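Local coordinates for coronin (Toxoplasma gondii, PDB 4OZU), which probably binds actin filaments, this chain being the WD40 domain of the longer protein, at residues I320-A324 against A367-E371. Numbering follows the deposited sequence.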
ATOM      1  N   ILE A 320       5.669   2.663   6.163  1.00 22.63           N
ATOM      2  CA  ILE A 320       7.014   2.387   5.677  1.00 22.84           C
ATOM      3  C   ILE A 320       7.214   0.886   5.563  1.00 22.12           C
ATOM      4  O   ILE A 320       6.461   0.108   6.154  1.00 22.09           O
ATOM      5  CB  ILE A 320       8.107   2.989   6.601  1.00 21.26           C
ATOM      6  CG1 ILE A 320       8.131   2.283   7.963  1.00 20.53           C
ATOM      7  CG2 ILE A 320       7.893   4.491   6.752  1.00 25.76           C
ATOM      8  CD1 ILE A 320       9.259   2.763   8.885  1.00 24.34           C
ATOM      9  N   PRO A 321       8.233   0.466   4.805  1.00 21.82           N
ATOM     10  CA  PRO A 321       8.476  -0.976   4.709  1.00 18.07           C
ATOM     11  C   PRO A 321       9.015  -1.543   6.010  1.00 24.15           C
ATOM     12  O   PRO A 321       9.608  -0.810   6.799  1.00 22.52           O
ATOM     13  CB  PRO A 321       9.524  -1.093   3.595  1.00 23.41           C
ATOM     14  CG  PRO A 321       9.500   0.217   2.889  1.00 30.03           C
ATOM     15  CD  PRO A 321       9.115   1.229   3.910  1.00 23.30           C
ATOM     16  N   LYS A 322       8.825  -2.838   6.212  1.00 19.56           N
ATOM     17  CA  LYS A 322       9.318  -3.512   7.412  1.00 23.24           C
ATOM     18  C   LYS A 322      10.820  -3.329   7.580  1.00 21.14           C
ATOM     19  O   LYS A 322      11.300  -3.152   8.691  1.00 23.50           O
ATOM     20  CB  LYS A 322       8.980  -5.002   7.359  1.00 18.91           C
ATOM     21  CG  LYS A 322       9.485  -5.808   8.542  1.00 18.27           C
ATOM     22  CD  LYS A 322       8.832  -5.396   9.857  1.00 18.45           C
ATOM     23  CE  LYS A 322       7.348  -5.707   9.856  1.00 18.55           C
ATOM     24  NZ  LYS A 322       6.752  -5.647  11.215  1.00 21.14           N
ATOM     25  N   LEU A 323      11.564  -3.372   6.481  1.00 17.63           N
ATOM     26  CA  LEU A 323      13.021  -3.272   6.549  1.00 18.71           C
ATOM     27  C   LEU A 323      13.483  -1.951   7.142  1.00 22.12           C
ATOM     28  O   LEU A 323      14.623  -1.838   7.592  1.00 25.53           O
ATOM     29  CB  LEU A 323      13.643  -3.443   5.166  1.00 23.86           C
ATOM     30  CG  LEU A 323      13.660  -4.857   4.585  1.00 35.50           C
ATOM     31  CD1 LEU A 323      14.153  -4.812   3.150  1.00 34.59           C
ATOM     32  CD2 LEU A 323      14.516  -5.794   5.414  1.00 59.62           C
ATOM     33  N   ALA A 324      12.600  -0.958   7.143  1.00 21.71           N
ATOM     34  CA  ALA A 324      12.956   0.381   7.598  1.00 22.46           C
ATOM     35  C   ALA A 324      12.654   0.644   9.082  1.00 25.37           C
ATOM     36  O   ALA A 324      13.056   1.679   9.610  1.00 25.09           O
ATOM     37  CB  ALA A 324      12.237   1.415   6.743  1.00 23.99           C
ATOM     38  N   ALA A 367      11.706 -10.841   7.236  1.00 23.37           N
ATOM     39  CA  ALA A 367      10.912  -9.812   6.578  1.00 20.59           C
ATOM     40  C   ALA A 367      11.068  -9.904   5.069  1.00 24.00           C
ATOM     41  O   ALA A 367      12.090 -10.390   4.590  1.00 20.79           O
ATOM     42  CB  ALA A 367      11.331  -8.449   7.061  1.00 19.91           C
ATOM     43  N   PRO A 368      10.058  -9.441   4.314  1.00 20.58           N
ATOM     44  CA  PRO A 368      10.231  -9.415   2.858  1.00 21.57           C
ATOM     45  C   PRO A 368      11.504  -8.683   2.467  1.00 21.70           C
ATOM     46  O   PRO A 368      11.711  -7.554   2.914  1.00 22.94           O
ATOM     47  CB  PRO A 368       8.988  -8.666   2.364  1.00 21.03           C
ATOM     48  CG  PRO A 368       7.964  -8.888   3.432  1.00 29.12           C
ATOM     49  CD  PRO A 368       8.735  -8.936   4.726  1.00 21.11           C
ATOM     50  N   ASP A 369      12.345  -9.331   1.666  1.00 21.88           N
ATOM     51  CA  ASP A 369      13.605  -8.739   1.237  1.00 18.98           C
ATOM     52  C   ASP A 369      13.456  -7.928  -0.041  1.00 23.30           C
ATOM     53  O   ASP A 369      12.441  -8.011  -0.727  1.00 23.49           O
ATOM     54  CB  ASP A 369      14.653  -9.826   1.023  1.00 24.23           C
ATOM     55  CG  ASP A 369      16.081  -9.315   1.204  1.00 29.98           C
ATOM     56  OD1 ASP A 369      16.277  -8.100   1.452  1.00 33.72           O
ATOM     57  OD2 ASP A 369      17.013 -10.138   1.092  1.00 33.96           O
ATOM     58  N   VAL A 370      14.487  -7.157  -0.358  1.00 23.76           N
ATOM     59  CA  VAL A 370      14.484  -6.328  -1.558  1.00 22.35           C
ATOM     60  C   VAL A 370      15.095  -7.091  -2.737  1.00 26.44           C
ATOM     61  O   VAL A 370      15.797  -6.513  -3.567  1.00 32.70           O
ATOM     62  CB  VAL A 370      15.245  -5.004  -1.319  1.00 29.04           C
ATOM     63  CG1 VAL A 370      14.497  -4.154  -0.293  1.00 25.62           C
ATOM     64  CG2 VAL A 370      16.682  -5.258  -0.860  1.00 29.24           C
ATOM     65  N   GLU A 371      14.814  -8.392  -2.790  1.00 28.31           N
ATOM     66  CA  GLU A 371      15.236  -9.260  -3.891  1.00 27.24           C
ATOM     67  C   GLU A 371      14.023  -9.970  -4.463  1.00 22.26           C
ATOM     68  O   GLU A 371      13.287 -10.614  -3.718  1.00 23.59           O
ATOM     69  CB  GLU A 371      16.239 -10.317  -3.428  1.00 27.41           C
ATOM     70  CG  GLU A 371      17.589  -9.827  -3.011  1.00 44.89           C
ATOM     71  CD  GLU A 371      18.458 -10.969  -2.530  1.00 50.77           C
ATOM     72  OE1 GLU A 371      18.194 -12.128  -2.921  1.00 26.69           O
ATOM     73  OE2 GLU A 371      19.393 -10.717  -1.749  1.00 39.99           O
TER
HETATM   74  O   HOH W   1      10.462  -4.864   3.908  0.99 23.37           O
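In this seven-bladed WD40 β-propeller, the loop between strands 317-319 and 331-339 of one blade meets the C-terminal extension that runs back across a face of the propeller, where strand 367-368 pairs with 389-390. I320 is held to R334 by a backbone hydrogen bond, and its branched apolar side chain packs on R334 and L336 of strand 331-339. P321, whose ring restricts the backbone, precedes the short 3-10 turn 322-324, and its O accepts a hydrogen bond from A324 N at 3.0 Å, closing the turn. K322 serves two purposes: its CG lies 3.5 Å from A367 CB, a close fit that a small alanine allows, while its ammonium group leads away to a salt bridge with D276 and a hydrogen bond to I332 O. L323 is the main apolar link: its branched end puts CD1 3.5 Å from V370 CG1 and CD2, more loosely, 4.5 Å from A367 CB. L323 CD1 also makes van der Waals contact with P368 O at 3.7 Å. Within 367-371, D369 OD1 accepts a hydrogen bond from V370 N at 2.7 Å. No direct hydrogen bond joins the segments; instead one water accepts from L323 N at 3.2 Å and donates to P368 O at 3.1 Å.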